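Local coordinates for protein probable thioesterase (Thermus thermophilus, PDB 1Z54) that probably hydrolyses fatty acyl-CoA thioesters, as a hot-dog fold member of the 4-hydroxybenzoyl-CoA thioesterase family, at residues R117-E120 against D121-R124. Residues are numbered along the deposited sequence; the frame is centred on the assembly and turned at random.
Sequences RIPE and DIYR
Ile-118 and Ile-122 share one side-chain shape. Each holds CG1 beside its backbone N (chi1 -63° and -65°), which leaves CG2 opposite that N, beside the carbonyl carbon. One turn apart, Ile-118 CG2 and Ile-122 CG2 meet at 3.7 Å, the side chains crossing at about a right angle. CG2 of Ile-118 also reaches CB of Tyr-123 at 4.1 Å. The other branch of Ile-122 is extended and carries CD1 to the Pro-119 ring. Ile-122 CD1 lies 3.5 Å from Pro-119 CG, tight for two carbons.

These contacts sit where the chain turns into helix 120-129, with Pro-119 at the N-cap. The O of Pro-119 accepts two backbone N-H groups. Tyr-123 N donates to Pro-119 O at 2.9 Å, nearly along the C=O axis; the bond from Ile-122 N is weak. One residue on, Glu-120 O takes the N-H of Arg-124 at 2.8 Å, with a nearly straight N-H...O angle of 170°. Pro-119 has no side-chain acceptor for the first helical N-H groups. Asp-121 supplies one from within the first turn: its OD2 is 2.7 Å from Ile-122 N, but the bond is strongly bent and weak. Asp-121 OD1 forms a salt bridge with Arg-50.

The apolar side faces the rest of the hot-dog domain. Ile-118 packs on Leu-82 and Cys-109, and Ile-122 on Val-52 and Phe-54, so the helix start is seated against three strands of the sheet. Glu-120 and Arg-124 lie on the exposed side, their charged ends apart. The helix start is thus fixed by main-chain bonds and buried isoleucines, and the Asp-121 carboxylate is probably favoured by the helix N-terminus and Arg-50.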
ATOM      1  N   ARG A 117      -1.299   9.189  30.157  1.00 27.97           N
ATOM      2  CA  ARG A 117      -0.847  10.554  29.945  1.00 30.04           C
ATOM      3  C   ARG A 117       0.473  10.515  29.184  1.00 28.98           C
ATOM      4  O   ARG A 117       1.230   9.547  29.280  1.00 25.66           O
ATOM      5  CB  ARG A 117      -0.621  11.273  31.278  1.00 33.44           C
ATOM      6  CG  ARG A 117      -1.787  11.224  32.257  1.00 37.93           C
ATOM      7  CD  ARG A 117      -1.500  12.109  33.464  1.00 41.81           C
ATOM      8  NE  ARG A 117      -0.127  11.950  33.945  1.00 46.44           N
ATOM      9  CZ  ARG A 117       0.377  10.822  34.440  1.00 49.02           C
ATOM     10  NH1 ARG A 117      -0.375   9.732  34.534  1.00 51.34           N
ATOM     11  NH2 ARG A 117       1.640  10.779  34.841  1.00 50.77           N
ATOM     12  N   ILE A 118       0.740  11.566  28.422  1.00 27.87           N
ATOM     13  CA  ILE A 118       1.985  11.668  27.668  1.00 27.69           C
ATOM     14  C   ILE A 118       3.122  11.867  28.674  1.00 27.64           C
ATOM     15  O   ILE A 118       3.061  12.770  29.506  1.00 26.42           O
ATOM     16  CB  ILE A 118       1.952  12.879  26.722  1.00 27.29           C
ATOM     17  CG1 ILE A 118       0.831  12.700  25.696  1.00 26.84           C
ATOM     18  CG2 ILE A 118       3.304  13.061  26.060  1.00 26.68           C
ATOM     19  CD1 ILE A 118       0.585  13.909  24.832  1.00 27.66           C
ATOM     20  N   PRO A 119       4.162  11.018  28.623  1.00 27.51           N
ATOM     21  CA  PRO A 119       5.275  11.177  29.565  1.00 27.48           C
ATOM     22  C   PRO A 119       5.801  12.617  29.607  1.00 26.63           C
ATOM     23  O   PRO A 119       5.862  13.297  28.585  1.00 24.89           O
ATOM     24  CB  PRO A 119       6.316  10.165  29.061  1.00 27.42           C
ATOM     25  CG  PRO A 119       5.893   9.869  27.638  1.00 30.75           C
ATOM     26  CD  PRO A 119       4.396   9.881  27.719  1.00 27.15           C
ATOM     27  N   GLU A 120       6.178  13.061  30.803  1.00 26.59           N
ATOM     28  CA  GLU A 120       6.667  14.419  31.035  1.00 25.68           C
ATOM     29  C   GLU A 120       7.635  15.021  30.027  1.00 24.89           C
ATOM     30  O   GLU A 120       7.376  16.093  29.485  1.00 21.88           O
ATOM     31  CB  GLU A 120       7.283  14.511  32.428  1.00 28.78           C
ATOM     32  CG  GLU A 120       6.286  14.294  33.547  1.00 32.01           C
ATOM     33  CD  GLU A 120       5.074  15.196  33.421  1.00 35.35           C
ATOM     34  OE1 GLU A 120       5.260  16.404  33.142  1.00 36.95           O
ATOM     35  OE2 GLU A 120       3.939  14.700  33.604  1.00 34.91           O
ATOM     36  N   ASP A 121       8.753  14.350  29.777  1.00 24.21           N
ATOM     37  CA  ASP A 121       9.736  14.886  28.845  1.00 26.70           C
ATOM     38  C   ASP A 121       9.181  15.112  27.441  1.00 27.09           C
ATOM     39  O   ASP A 121       9.576  16.058  26.762  1.00 29.60           O
ATOM     40  CB  ASP A 121      10.971  13.979  28.772  1.00 28.93           C
ATOM     41  CG  ASP A 121      10.678  12.639  28.126  1.00 32.24           C
ATOM     42  OD1 ASP A 121      11.624  12.027  27.585  1.00 32.56           O
ATOM     43  OD2 ASP A 121       9.514  12.188  28.171  1.00 34.82           O
ATOM     44  N   ILE A 122       8.268  14.252  27.003  1.00 23.68           N
ATOM     45  CA  ILE A 122       7.677  14.405  25.678  1.00 22.91           C
ATOM     46  C   ILE A 122       6.619  15.511  25.707  1.00 22.95           C
ATOM     47  O   ILE A 122       6.475  16.289  24.750  1.00 20.47           O
ATOM     48  CB  ILE A 122       7.017  13.090  25.207  1.00 22.50           C
ATOM     49  CG1 ILE A 122       8.092  12.013  25.028  1.00 23.61           C
ATOM     50  CG2 ILE A 122       6.247  13.326  23.911  1.00 20.53           C
ATOM     51  CD1 ILE A 122       7.539  10.623  24.679  1.00 23.40           C
ATOM     52  N   TYR A 123       5.874  15.565  26.806  1.00 21.01           N
ATOM     53  CA  TYR A 123       4.836  16.574  26.973  1.00 23.38           C
ATOM     54  C   TYR A 123       5.485  17.954  26.952  1.00 22.89           C
ATOM     55  O   TYR A 123       5.042  18.856  26.248  1.00 23.22           O
ATOM     56  CB  TYR A 123       4.104  16.371  28.304  1.00 22.97           C
ATOM     57  CG  TYR A 123       3.043  17.419  28.567  1.00 28.84           C
ATOM     58  CD1 TYR A 123       1.820  17.389  27.894  1.00 28.63           C
ATOM     59  CD2 TYR A 123       3.285  18.476  29.448  1.00 28.87           C
ATOM     60  CE1 TYR A 123       0.867  18.387  28.088  1.00 31.04           C
ATOM     61  CE2 TYR A 123       2.338  19.476  29.650  1.00 29.44           C
ATOM     62  CZ  TYR A 123       1.134  19.426  28.967  1.00 31.43           C
ATOM     63  OH  TYR A 123       0.202  20.421  29.158  1.00 32.78           O
ATOM     64  N   ARG A 124       6.548  18.094  27.731  1.00 24.11           N
ATOM     65  CA  ARG A 124       7.287  19.343  27.838  1.00 25.83           C
ATOM     66  C   ARG A 124       7.757  19.856  26.472  1.00 24.90           C
ATOM     67  O   ARG A 124       7.558  21.028  26.131  1.00 23.66           O
ATOM     68  CB  ARG A 124       8.477  19.117  28.773  1.00 30.03           C
ATOM     69  CG  ARG A 124       9.281  20.341  29.138  1.00 35.66           C
ATOM     70  CD  ARG A 124      10.213  19.990  30.284  1.00 40.51           C
ATOM     71  NE  ARG A 124      11.067  18.851  29.952  1.00 45.78           N
ATOM     72  CZ  ARG A 124      11.684  18.088  30.851  1.00 48.30           C
ATOM     73  NH1 ARG A 124      12.443  17.076  30.451  1.00 49.20           N
ATOM     74  NH2 ARG A 124      11.533  18.326  32.148  1.00 47.99           N
TER